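Local coordinates for hypothetical protein PA2201 (Pseudomonas aeruginosa, PDB 2FEF), which is of unknown function but carries a C-terminal region of the PoNi family, consistent with a role as an immunity protein against PoNe-type toxins, at residues L86-I91 against W256-S261; V157-Q162 against G282-Y287; A136-P141 against E170-F175; G144-A149 against D178-Y183. All blocks are in the same frame, centred on the assembly; numbering follows the deposited sequence. Where two conformers were deposited one is given.

Contact 1 (L86-I91 against W256-S261); sequences LLLKAI and WAMEVS
L88 and I91, one helical turn apart, carry the helix 66-93 side of this contact and meet W256 and M258, the latter a selenomethionine. CG of L88 lies anti to the backbone N (chi1 179°), and CD1 then stands at the edge of the indole, in the ring plane, 3.7 Å from W256 CD1. The same methyl lies 4.2 Å from M258 CE. I91 takes a different side of the ring: its CG2 sits over one face, offset toward the rim and nearest W256 NE1 (3.7 Å), 3.9 Å from the centroid of the five-membered ring and 17° off its normal, a CH-pi contact. The other branch of I91 ends in CD1, 4.0 Å from M258 CE, a methyl brought there by an extended chain. W256 NE1 donates to D92 OD1, just beyond I91, which would restrain the indole's rotation. A257, centre of an inverse gamma turn and N-cap of helix 258-267, accepts at its O from S261 OG (2.8 Å) and S261 N. The contact packs helix 66-93 against the W256 loop and the first turn of helix 258-267, bringing together sequence regions of the PA2201 N-terminal-like and PoNi C-terminal families in an all-helical fold.

Contact 2 (V157-Q162 against G282-Y287); sequences VLLDAQ and GDLVDY
Y287 N donates to D283 O at 3.0 Å within helix 282-292, and the ring of this tyrosine lies against L158 and L159. CG of Y287 is anti to its backbone N (chi1 171°), and the ring presents an edge to the backbone opposite: Y287 CD2 is 3.7 Å from L158 O, near the ring plane, and CE2 is 3.9 Å from L159 O. These carbonyls stand where helix 146-158 finishes in a Schellman motif: A161 N bonds back to the backbone O five residues earlier, D160 N weakly to V157 O, and D160 is the C-prime residue at positive phi (54°). L158 O also comes 3.5 Å from L284 O, but both are acceptors. The leucines make most of the apolar contact, with V285 and Y287. L158 CD2 rests on the backbone of helix 282-292 at V285 N (3.9 Å), with V285 CG2 and L284 CB close by. L159 crosses L284 obliquely, their CD2 methyls 4.2 Å apart, and L159 CD2 also touches Y287 CE2. L100 and Y104 of helix 97-127 border these leucines, and its R101 donates to D160 O and, weakly, to L159 O. D160 OD2 forms a salt bridge with R291.

Contact 3 (A136-P141 against E170-F175); sequences APALAP and EEVLQF
In the conformer described, L139 and L173 lie side by side and point the same way, with L173 CD2 3.7 Å from L139 CB. V172 approaches the same CB obliquely: its CG1, anti to the backbone N (chi1 -173°), comes within 3.6 Å, so L139 CB is touched by a branch of each of two successive residues. P141 crosses L173 at an angle, its CG near L173 CD2. At the other end the P137 ring crosses the extended Q174 chain and lies against two carbonyl oxygens, with P137 CB 3.6 Å from V172 O and CG on L173 O. Between these two groups of side chains the backbones are pinned. L139 N donates to V172 O at 3.1 Å with an N-H...O angle of 155°, the donor tilted 28° from the carbonyl plane. The irregular loop between helices 97-127 and 146-158 is thereby held against helix 165-172 at its wider pi-type turn, beyond which Q174 adopts positive phi. A water completes the polar seam: it accepts from A138 N at 2.8 Å and from Q174 NE2 at 3.1 Å, and donates to E171 O at 2.8 Å. L139 also packs on W111, F148 and L152, whereas E171 is salt-bridged to R116.

Contact 4 (G144-A149 against D178-Y183); sequences GQYPFA and DRLLDY
Y146 reaches across to D178, L180 and L181. Its CB points toward them; CG lies anti to the backbone N (chi1 -169°), and the ring beyond it extends to the N-terminal end of helix 179-189. On the ring, CE1 meets L181 CD1 at 3.6 Å, the two side chains reaching toward each other tip to tip, and D178 OD1 at 3.4 Å, in plane at the ring edge. CZ follows beside the carboxylate; the Y146 and D178 side chains cross at about a right angle, their planes 78° apart. OH donates to D178 OD1 at 2.8 Å, on that oxygen's syn lone pair, the side of OD2, and is flanked by L180 CB and L181 CG, each at 3.6 Å. D178 is the N-cap of helix 179-189, and OD1 also accepts a weak but straight bond from L181 N (3.3 Å, 170°). OD2 takes F199 N, which is likely to fix the carboxylate's rotation. A149 CB touches L181 CD1. The N-terminal part of helix 146-158 is joined to the capped N-terminus of helix 179-189; H200 and F204 meet the Y146 ring, E259 of helix 258-267 touches L180, and F148 packs on R54 of a second subunit.

Contacts 2 and 4 both use helix 146-158, at its two ends, with centres 18 Å apart. Contacts 1 and 2 have centres 11 Å apart and share a seam, where S261 O meets V285 CG2 at 3.5 Å and L158 CD2 at 3.7 Å. Contacts 3 and 4 are 10 Å apart between centres and are joined by a probable hydrogen bond from A140 N to Q145 OE1 at 3.0 Å, in one of two conformers of Q145. Contact 1 reaches contact 4 through E259 CB and L180 CD2, 3.9 Å apart. Contacts 2 and 3 lie on opposite sides of the chain's centre, 24 Å between their own centres, and do not touch. A touching series therefore runs 2, 1, 4, 3.

Contact 1 (L86-I91 against W256-S261)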
loop_
_atom_site.group_PDB
_atom_site.type_symbol
_atom_site.label_atom_id
_atom_site.label_comp_id
_atom_site.label_asym_id
_atom_site.label_seq_id
_atom_site.Cartn_x
_atom_site.Cartn_y
_atom_site.Cartn_z
ATOM N N LEU B 86 8.491 -11.138 4.844
ATOM C CA LEU B 86 8.586 -11.969 3.638
ATOM C C LEU B 86 9.366 -13.241 3.933
ATOM O O LEU B 86 8.956 -14.340 3.535
ATOM C CB LEU B 86 9.267 -11.184 2.496
ATOM C CG LEU B 86 9.034 -11.833 1.121
ATOM C CD1 LEU B 86 7.634 -11.597 0.579
ATOM C CD2 LEU B 86 10.089 -11.326 0.101
ATOM N N LEU B 87 10.500 -13.097 4.632
ATOM C CA LEU B 87 11.322 -14.277 4.970
ATOM C C LEU B 87 10.495 -15.272 5.797
ATOM O O LEU B 87 10.449 -16.459 5.493
ATOM C CB LEU B 87 12.602 -13.846 5.721
ATOM C CG LEU B 87 13.521 -15.021 6.148
ATOM C CD1 LEU B 87 13.876 -15.889 5.003
ATOM C CD2 LEU B 87 14.774 -14.425 6.782
ATOM N N LEU B 88 9.828 -14.772 6.824
ATOM C CA LEU B 88 8.964 -15.604 7.647
ATOM C C LEU B 88 7.899 -16.336 6.824
ATOM O O LEU B 88 7.728 -17.544 6.959
ATOM C CB LEU B 88 8.340 -14.748 8.776
ATOM C CG LEU B 88 7.393 -15.545 9.679
ATOM C CD1 LEU B 88 8.141 -16.667 10.439
ATOM C CD2 LEU B 88 6.669 -14.597 10.610
ATOM N N LYS B 89 7.178 -15.618 5.966
ATOM C CA LYS B 89 6.189 -16.269 5.118
ATOM C C LYS B 89 6.812 -17.365 4.238
ATOM O O LYS B 89 6.209 -18.422 3.997
ATOM C CB LYS B 89 5.531 -15.206 4.243
ATOM C CG LYS B 89 4.701 -14.232 5.076
ATOM C CD LYS B 89 3.391 -14.889 5.540
ATOM C CE LYS B 89 2.787 -14.074 6.673
ATOM N NZ LYS B 89 1.563 -14.789 7.164
ATOM N N ALA B 90 8.021 -17.107 3.733
ATOM C CA ALA B 90 8.704 -18.089 2.891
ATOM C C ALA B 90 9.075 -19.368 3.699
ATOM O O ALA B 90 8.984 -20.483 3.194
ATOM C CB ALA B 90 9.945 -17.448 2.291
ATOM N N ILE B 91 9.494 -19.198 4.942
ATOM C CA ILE B 91 9.702 -20.339 5.851
ATOM C C ILE B 91 8.403 -21.162 6.031
ATOM O O ILE B 91 8.377 -22.418 5.841
ATOM C CB ILE B 91 10.235 -19.890 7.264
ATOM C CG1 ILE B 91 11.567 -19.120 7.114
ATOM C CG2 ILE B 91 10.434 -21.189 8.163
ATOM C CD1 ILE B 91 12.018 -18.398 8.382
ATOM N N TRP B 256 8.061 -20.370 14.793
ATOM C CA TRP B 256 9.306 -21.134 14.711
ATOM C C TRP B 256 10.257 -20.960 15.874
ATOM O O TRP B 256 10.627 -19.857 16.219
ATOM C CB TRP B 256 10.025 -20.798 13.385
ATOM C CG TRP B 256 9.106 -21.119 12.252
ATOM C CD1 TRP B 256 8.453 -20.233 11.438
ATOM C CD2 TRP B 256 8.681 -22.417 11.870
ATOM N NE1 TRP B 256 7.641 -20.914 10.569
ATOM C CE2 TRP B 256 7.769 -22.261 10.802
ATOM C CE3 TRP B 256 8.975 -23.710 12.338
ATOM C CZ2 TRP B 256 7.151 -23.339 10.181
ATOM C CZ3 TRP B 256 8.354 -24.790 11.725
ATOM C CH2 TRP B 256 7.456 -24.601 10.654
ATOM N N ALA B 257 10.692 -22.086 16.438
ATOM C CA ALA B 257 11.775 -22.081 17.409
ATOM C C ALA B 257 13.101 -21.902 16.698
ATOM O O ALA B 257 13.917 -22.819 16.644
ATOM C CB ALA B 257 11.782 -23.421 18.215
HETATM N N MSE B 258 13.328 -20.693 16.194
HETATM C CA MSE B 258 14.530 -20.337 15.419
HETATM C C MSE B 258 15.756 -20.387 16.280
HETATM O O MSE B 258 16.834 -20.727 15.798
HETATM C CB MSE B 258 14.391 -18.863 14.995
HETATM C CG MSE B 258 13.358 -18.726 13.995
HETATM SE SE MSE B 258 13.327 -16.830 13.461
HETATM C CE MSE B 258 11.957 -17.151 12.150
ATOM N N GLU B 259 15.595 -20.026 17.557
ATOM C CA GLU B 259 16.714 -20.042 18.486
ATOM C C GLU B 259 17.231 -21.479 18.737
ATOM O O GLU B 259 18.429 -21.725 18.639
ATOM C CB GLU B 259 16.406 -19.293 19.793
ATOM C CG GLU B 259 15.504 -19.938 20.886
ATOM C CD GLU B 259 14.062 -20.147 20.493
ATOM O OE1 GLU B 259 13.821 -20.846 19.481
ATOM O OE2 GLU B 259 13.148 -19.728 21.236
ATOM N N VAL B 260 16.323 -22.391 19.045
ATOM C CA VAL B 260 16.689 -23.814 19.284
ATOM C C VAL B 260 17.311 -24.423 18.014
ATOM O O VAL B 260 18.335 -25.127 18.071
ATOM C CB VAL B 260 15.473 -24.654 19.748
ATOM C CG1 VAL B 260 15.874 -26.126 20.059
ATOM C CG2 VAL B 260 14.828 -24.033 20.969
ATOM N N SER B 261 16.681 -24.170 16.873
ATOM C CA SER B 261 17.207 -24.699 15.606
ATOM C C SER B 261 18.613 -24.150 15.323
ATOM O O SER B 261 19.512 -24.929 14.972
ATOM C CB SER B 261 16.239 -24.419 14.445
ATOM O OG SER B 261 14.896 -24.762 14.844
#

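Contact 2 (V157-Q162 against G282-Y287)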
loop_
_atom_site.group_PDB
_atom_site.type_symbol
_atom_site.label_atom_id
_atom_site.label_comp_id
_atom_site.label_asym_id
_atom_site.label_seq_id
_atom_site.Cartn_x
_atom_site.Cartn_y
_atom_site.Cartn_z
ATOM N N VAL B 157 22.545 -17.958 10.973
ATOM C CA VAL B 157 23.094 -19.276 11.300
ATOM C C VAL B 157 22.426 -20.403 10.472
ATOM O O VAL B 157 23.097 -21.267 9.881
ATOM C CB VAL B 157 22.919 -19.562 12.823
ATOM C CG1 VAL B 157 23.354 -21.010 13.147
ATOM C CG2 VAL B 157 23.731 -18.581 13.695
ATOM N N LEU B 158 21.105 -20.394 10.424
ATOM C CA LEU B 158 20.336 -21.480 9.784
ATOM C C LEU B 158 20.479 -21.460 8.258
ATOM O O LEU B 158 20.260 -22.471 7.588
ATOM C CB LEU B 158 18.851 -21.379 10.197
ATOM C CG LEU B 158 18.557 -21.912 11.615
ATOM C CD1 LEU B 158 17.214 -21.500 12.056
ATOM C CD2 LEU B 158 18.697 -23.502 11.657
ATOM N N LEU B 159 20.837 -20.297 7.712
ATOM C CA LEU B 159 21.004 -20.191 6.269
ATOM C C LEU B 159 22.447 -20.060 5.810
ATOM O O LEU B 159 22.697 -19.718 4.655
ATOM C CB LEU B 159 20.097 -19.068 5.690
ATOM C CG LEU B 159 18.601 -19.249 5.990
ATOM C CD1 LEU B 159 17.750 -17.966 5.627
ATOM C CD2 LEU B 159 18.030 -20.563 5.335
ATOM N N ASP B 160 23.389 -20.369 6.692
ATOM C CA ASP B 160 24.827 -20.378 6.387
ATOM C C ASP B 160 25.268 -19.038 5.793
ATOM O O ASP B 160 26.008 -18.971 4.779
ATOM C CB ASP B 160 25.243 -21.597 5.512
ATOM C CG ASP B 160 26.772 -21.671 5.267
ATOM O OD1 ASP B 160 27.565 -21.478 6.224
ATOM O OD2 ASP B 160 27.182 -21.929 4.113
ATOM N N ALA B 161 24.811 -17.976 6.445
ATOM C CA ALA B 161 25.142 -16.597 6.070
ATOM C C ALA B 161 25.694 -15.817 7.273
ATOM O O ALA B 161 25.501 -14.606 7.386
ATOM C CB ALA B 161 23.909 -15.901 5.487
ATOM N N GLN B 162 26.393 -16.519 8.168
ATOM C CA GLN B 162 26.880 -15.912 9.424
ATOM C C GLN B 162 27.875 -14.779 9.222
ATOM O O GLN B 162 28.114 -13.997 10.136
ATOM C CB GLN B 162 27.576 -16.954 10.299
ATOM C CG GLN B 162 26.651 -18.077 10.844
ATOM C CD GLN B 162 27.337 -18.898 11.908
ATOM O OE1 GLN B 162 27.958 -18.343 12.828
ATOM N NE2 GLN B 162 27.225 -20.233 11.801
ATOM N N GLY B 282 14.312 -28.609 11.504
ATOM C CA GLY B 282 15.294 -29.652 11.189
ATOM C C GLY B 282 15.847 -29.590 9.778
ATOM O O GLY B 282 17.036 -29.801 9.587
ATOM N N ASP B 283 15.004 -29.279 8.786
ATOM C CA ASP B 283 15.488 -29.271 7.382
ATOM C C ASP B 283 16.494 -28.159 7.143
ATOM O O ASP B 283 17.366 -28.260 6.273
ATOM C CB ASP B 283 14.340 -29.220 6.343
ATOM C CG ASP B 283 13.786 -27.805 6.129
ATOM O OD1 ASP B 283 13.014 -27.323 6.994
ATOM O OD2 ASP B 283 14.114 -27.186 5.083
ATOM N N LEU B 284 16.370 -27.080 7.924
ATOM C CA LEU B 284 17.311 -25.985 7.813
ATOM C C LEU B 284 18.583 -26.245 8.583
ATOM O O LEU B 284 19.671 -25.845 8.132
ATOM C CB LEU B 284 16.681 -24.643 8.237
ATOM C CG LEU B 284 15.528 -24.200 7.335
ATOM C CD1 LEU B 284 15.036 -22.791 7.730
ATOM C CD2 LEU B 284 15.992 -24.190 5.840
ATOM N N VAL B 285 18.458 -26.916 9.733
ATOM C CA VAL B 285 19.647 -27.460 10.396
ATOM C C VAL B 285 20.469 -28.253 9.382
ATOM O O VAL B 285 21.677 -28.045 9.244
ATOM C CB VAL B 285 19.278 -28.281 11.651
ATOM C CG1 VAL B 285 20.549 -28.962 12.257
ATOM C CG2 VAL B 285 18.557 -27.355 12.691
ATOM N N ASP B 286 19.806 -29.161 8.658
ATOM C CA ASP B 286 20.490 -30.001 7.686
ATOM C C ASP B 286 21.136 -29.170 6.578
ATOM O O ASP B 286 22.287 -29.424 6.222
ATOM C CB ASP B 286 19.527 -31.062 7.115
ATOM C CG ASP B 286 19.030 -32.049 8.175
ATOM O OD1 ASP B 286 19.688 -32.184 9.244
ATOM O OD2 ASP B 286 17.970 -32.711 7.937
ATOM N N TYR B 287 20.391 -28.185 6.059
ATOM C CA TYR B 287 20.842 -27.280 5.001
ATOM C C TYR B 287 22.110 -26.526 5.403
ATOM O O TYR B 287 23.096 -26.524 4.650
ATOM C CB TYR B 287 19.740 -26.264 4.636
ATOM C CG TYR B 287 20.194 -25.172 3.710
ATOM C CD1 TYR B 287 20.374 -25.419 2.351
ATOM C CD2 TYR B 287 20.479 -23.887 4.190
ATOM C CE1 TYR B 287 20.797 -24.418 1.488
ATOM C CE2 TYR B 287 20.899 -22.885 3.324
ATOM C CZ TYR B 287 21.084 -23.171 1.978
ATOM O OH TYR B 287 21.495 -22.176 1.111
#

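Contact 3 (A136-P141 against E170-F175)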
loop_
_atom_site.group_PDB
_atom_site.type_symbol
_atom_site.label_atom_id
_atom_site.label_comp_id
_atom_site.label_asym_id
_atom_site.label_seq_id
_atom_site.Cartn_x
_atom_site.Cartn_y
_atom_site.Cartn_z
ATOM N N ALA B 136 18.000 5.576 20.062
ATOM C CA ALA B 136 17.965 4.103 20.033
ATOM C C ALA B 136 18.587 3.571 18.748
ATOM O O ALA B 136 18.489 4.215 17.691
ATOM C CB ALA B 136 16.532 3.607 20.171
ATOM N N PRO B 137 19.208 2.383 18.826
ATOM C CA PRO B 137 19.713 1.729 17.629
ATOM C C PRO B 137 18.603 1.490 16.611
ATOM O O PRO B 137 17.417 1.478 16.980
ATOM C CB PRO B 137 20.211 0.364 18.137
ATOM C CG PRO B 137 20.289 0.466 19.630
ATOM C CD PRO B 137 19.430 1.609 20.061
ATOM N N ALA B 138 18.991 1.259 15.353
ATOM C CA ALA B 138 18.042 0.922 14.279
ATOM C C ALA B 138 17.120 -0.230 14.705
ATOM O O ALA B 138 15.910 -0.244 14.396
ATOM C CB ALA B 138 18.789 0.542 13.017
ATOM N N LEU B 139 17.696 -1.178 15.427
ATOM C CA LEU B 139 16.921 -2.269 16.005
ATOM C C LEU B 139 17.252 -2.344 17.484
ATOM O O LEU B 139 18.389 -2.613 17.872
ATOM C CB LEU B 139 17.212 -3.587 15.267
ATOM C CG LEU B 139 16.233 -4.759 15.303
ATOM C CD1 LEU B 139 14.763 -4.351 15.105
ATOM C CD2 LEU B 139 16.666 -5.798 14.266
ATOM N N ALA B 140 16.249 -2.083 18.317
ATOM C CA ALA B 140 16.445 -1.986 19.768
ATOM C C ALA B 140 15.920 -3.251 20.416
ATOM O O ALA B 140 14.702 -3.366 20.629
ATOM C CB ALA B 140 15.706 -0.789 20.315
ATOM N N PRO B 141 16.817 -4.212 20.709
ATOM C CA PRO B 141 16.381 -5.541 21.140
ATOM C C PRO B 141 15.762 -5.544 22.537
ATOM O O PRO B 141 15.033 -6.447 22.868
ATOM C CB PRO B 141 17.690 -6.338 21.153
ATOM C CG PRO B 141 18.543 -5.647 20.181
ATOM C CD PRO B 141 18.285 -4.182 20.564
ATOM N N GLU B 170 27.091 -4.904 15.001
ATOM C CA GLU B 170 27.668 -3.562 15.197
ATOM C C GLU B 170 26.732 -2.405 14.784
ATOM O O GLU B 170 26.515 -1.459 15.555
ATOM C CB GLU B 170 29.014 -3.395 14.479
ATOM C CG GLU B 170 29.491 -1.922 14.565
ATOM C CD GLU B 170 30.838 -1.688 13.969
ATOM O OE1 GLU B 170 31.226 -2.458 13.082
ATOM O OE2 GLU B 170 31.505 -0.717 14.394
ATOM N N GLU B 171 26.239 -2.456 13.556
ATOM C CA GLU B 171 25.601 -1.293 12.937
ATOM C C GLU B 171 24.098 -1.226 13.230
ATOM O O GLU B 171 23.544 -0.135 13.442
ATOM C CB GLU B 171 25.835 -1.281 11.431
ATOM C CG GLU B 171 27.330 -1.347 11.016
ATOM C CD GLU B 171 27.609 -0.932 9.547
ATOM O OE1 GLU B 171 28.462 -1.580 8.881
ATOM O OE2 GLU B 171 26.995 0.048 9.048
ATOM N N VAL B 172 23.447 -2.384 13.226
ATOM C CA VAL B 172 21.991 -2.427 13.415
ATOM C C VAL B 172 21.633 -2.484 14.905
ATOM O O VAL B 172 20.693 -1.786 15.346
ATOM C CB VAL B 172 21.303 -3.598 12.632
ATOM C CG1 VAL B 172 19.772 -3.495 12.715
ATOM C CG2 VAL B 172 21.734 -3.621 11.162
ATOM N N LEU B 173 22.340 -3.325 15.674
ATOM C CA LEU B 173 22.013 -3.495 17.094
ATOM C C LEU B 173 22.866 -2.628 18.010
ATOM O O LEU B 173 22.549 -2.509 19.192
ATOM C CB LEU B 173 22.123 -4.980 17.534
ATOM C CG LEU B 173 21.485 -6.046 16.655
ATOM C CD1 LEU B 173 21.618 -7.448 17.335
ATOM C CD2 LEU B 173 20.049 -5.759 16.332
ATOM N N GLN B 174 23.962 -2.075 17.471
ATOM C CA GLN B 174 24.954 -1.303 18.243
ATOM C C GLN B 174 25.416 -2.093 19.465
ATOM O O GLN B 174 25.550 -1.548 20.571
ATOM C CB GLN B 174 24.414 0.087 18.629
ATOM C CG GLN B 174 23.998 0.931 17.432
ATOM C CD GLN B 174 23.590 2.359 17.809
ATOM O OE1 GLN B 174 23.638 2.758 18.977
ATOM N NE2 GLN B 174 23.182 3.125 16.815
ATOM N N PHE B 175 25.643 -3.397 19.254
ATOM C CA PHE B 175 26.106 -4.311 20.285
ATOM C C PHE B 175 25.226 -4.399 21.528
ATOM O O PHE B 175 25.672 -4.869 22.564
ATOM C CB PHE B 175 27.584 -4.051 20.658
ATOM C CG PHE B 175 28.564 -4.664 19.692
ATOM C CD1 PHE B 175 28.910 -6.013 19.793
ATOM C CD2 PHE B 175 29.151 -3.901 18.708
ATOM C CE1 PHE B 175 29.828 -6.575 18.908
ATOM C CE2 PHE B 175 30.070 -4.452 17.817
ATOM C CZ PHE B 175 30.392 -5.784 17.905
HETATM O O HOH W 1 21.671 1.546 14.601
#

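Contact 4 (G144-A149 against D178-Y183)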
loop_
_atom_site.group_PDB
_atom_site.type_symbol
_atom_site.label_atom_id
_atom_site.label_comp_id
_atom_site.label_asym_id
_atom_site.label_seq_id
_atom_site.Cartn_x
_atom_site.Cartn_y
_atom_site.Cartn_z
ATOM N N GLY B 144 10.061 -4.438 22.128
ATOM C CA GLY B 144 9.308 -5.421 21.346
ATOM C C GLY B 144 9.902 -5.769 19.987
ATOM O O GLY B 144 9.386 -6.648 19.316
ATOM N N GLN B 145 10.960 -5.061 19.585
ATOM C CA GLN B 145 11.615 -5.326 18.306
ATOM C C GLN B 145 12.456 -6.583 18.329
ATOM O O GLN B 145 12.885 -7.041 17.272
ATOM C CB GLN B 145 12.533 -4.172 17.892
ATOM C CG GLN B 145 11.838 -2.997 17.225
ATOM C CD GLN B 145 12.821 -1.932 16.757
ATOM O OE1 GLN B 145 13.466 -1.274 17.568
ATOM N NE2 GLN B 145 12.940 -1.763 15.435
ATOM N N TYR B 146 12.732 -7.104 19.523
ATOM C CA TYR B 146 13.630 -8.265 19.704
ATOM C C TYR B 146 13.431 -9.382 18.659
ATOM O O TYR B 146 14.411 -9.912 18.177
ATOM C CB TYR B 146 13.463 -8.865 21.103
ATOM C CG TYR B 146 14.516 -9.883 21.500
ATOM C CD1 TYR B 146 15.728 -9.471 22.093
ATOM C CD2 TYR B 146 14.284 -11.264 21.357
ATOM C CE1 TYR B 146 16.693 -10.397 22.495
ATOM C CE2 TYR B 146 15.249 -12.190 21.746
ATOM C CZ TYR B 146 16.434 -11.763 22.323
ATOM O OH TYR B 146 17.377 -12.685 22.708
ATOM N N PRO B 147 12.176 -9.745 18.322
ATOM C CA PRO B 147 12.042 -10.834 17.330
ATOM C C PRO B 147 12.757 -10.557 15.991
ATOM O O PRO B 147 13.164 -11.482 15.356
ATOM C CB PRO B 147 10.540 -10.918 17.092
ATOM C CG PRO B 147 9.919 -10.417 18.391
ATOM C CD PRO B 147 10.855 -9.265 18.773
ATOM N N PHE B 148 12.858 -9.301 15.538
ATOM C CA PHE B 148 13.620 -9.061 14.286
ATOM C C PHE B 148 15.093 -9.322 14.482
ATOM O O PHE B 148 15.796 -9.738 13.536
ATOM C CB PHE B 148 13.452 -7.590 13.788
ATOM C CG PHE B 148 12.051 -7.262 13.375
ATOM C CD1 PHE B 148 11.552 -7.696 12.157
ATOM C CD2 PHE B 148 11.235 -6.470 14.203
ATOM C CE1 PHE B 148 10.231 -7.376 11.747
ATOM C CE2 PHE B 148 9.896 -6.114 13.805
ATOM C CZ PHE B 148 9.403 -6.584 12.585
ATOM N N ALA B 149 15.603 -9.028 15.687
ATOM C CA ALA B 149 17.037 -9.280 15.950
ATOM C C ALA B 149 17.259 -10.809 16.055
ATOM O O ALA B 149 18.248 -11.351 15.532
ATOM C CB ALA B 149 17.499 -8.574 17.222
ATOM N N ASP B 178 21.704 -9.424 24.290
ATOM C CA ASP B 178 21.570 -10.165 25.542
ATOM C C ASP B 178 22.159 -11.573 25.435
ATOM O O ASP B 178 22.834 -11.882 24.451
ATOM C CB ASP B 178 20.100 -10.181 26.020
ATOM C CG ASP B 178 19.203 -11.118 25.213
ATOM O OD1 ASP B 178 19.537 -11.495 24.057
ATOM O OD2 ASP B 178 18.114 -11.458 25.741
ATOM N N ARG B 179 21.915 -12.429 26.428
ATOM C CA ARG B 179 22.609 -13.714 26.489
ATOM C C ARG B 179 22.358 -14.561 25.236
ATOM O O ARG B 179 23.303 -15.039 24.598
ATOM C CB ARG B 179 22.219 -14.496 27.736
ATOM C CG ARG B 179 22.952 -15.868 27.852
ATOM C CD ARG B 179 22.749 -16.495 29.211
ATOM N NE ARG B 179 23.590 -15.884 30.230
ATOM C CZ ARG B 179 23.578 -16.232 31.518
ATOM N NH1 ARG B 179 22.746 -17.176 31.938
ATOM N NH2 ARG B 179 24.394 -15.629 32.383
ATOM N N LEU B 180 21.090 -14.715 24.879
ATOM C CA LEU B 180 20.735 -15.513 23.695
ATOM C C LEU B 180 21.348 -14.954 22.405
ATOM O O LEU B 180 21.954 -15.699 21.632
ATOM C CB LEU B 180 19.209 -15.681 23.543
ATOM C CG LEU B 180 18.762 -16.357 22.232
ATOM C CD1 LEU B 180 19.259 -17.811 22.110
ATOM C CD2 LEU B 180 17.258 -16.281 22.052
ATOM N N LEU B 181 21.209 -13.653 22.183
ATOM C CA LEU B 181 21.778 -13.060 20.964
ATOM C C LEU B 181 23.301 -13.235 20.940
ATOM O O LEU B 181 23.880 -13.492 19.867
ATOM C CB LEU B 181 21.400 -11.567 20.804
ATOM C CG LEU B 181 19.908 -11.245 20.581
ATOM C CD1 LEU B 181 19.652 -9.704 20.513
ATOM C CD2 LEU B 181 19.301 -12.030 19.369
ATOM N N ASP B 182 23.947 -13.102 22.103
ATOM C CA ASP B 182 25.386 -13.379 22.202
ATOM C C ASP B 182 25.758 -14.834 21.861
ATOM O O ASP B 182 26.732 -15.058 21.122
ATOM C CB ASP B 182 25.955 -12.996 23.574
ATOM C CG ASP B 182 26.101 -11.478 23.758
ATOM O OD1 ASP B 182 25.910 -10.720 22.782
ATOM O OD2 ASP B 182 26.426 -11.054 24.895
ATOM N N TYR B 183 25.002 -15.811 22.372
ATOM C CA TYR B 183 25.185 -17.214 21.955
ATOM C C TYR B 183 24.990 -17.425 20.460
ATOM O O TYR B 183 25.784 -18.124 19.834
ATOM C CB TYR B 183 24.281 -18.163 22.749
ATOM C CG TYR B 183 24.928 -18.609 24.041
ATOM C CD1 TYR B 183 25.024 -17.747 25.122
ATOM C CD2 TYR B 183 25.424 -19.908 24.181
ATOM C CE1 TYR B 183 25.620 -18.148 26.319
ATOM C CE2 TYR B 183 26.019 -20.324 25.378
ATOM C CZ TYR B 183 26.112 -19.426 26.439
ATOM O OH TYR B 183 26.703 -19.802 27.622
#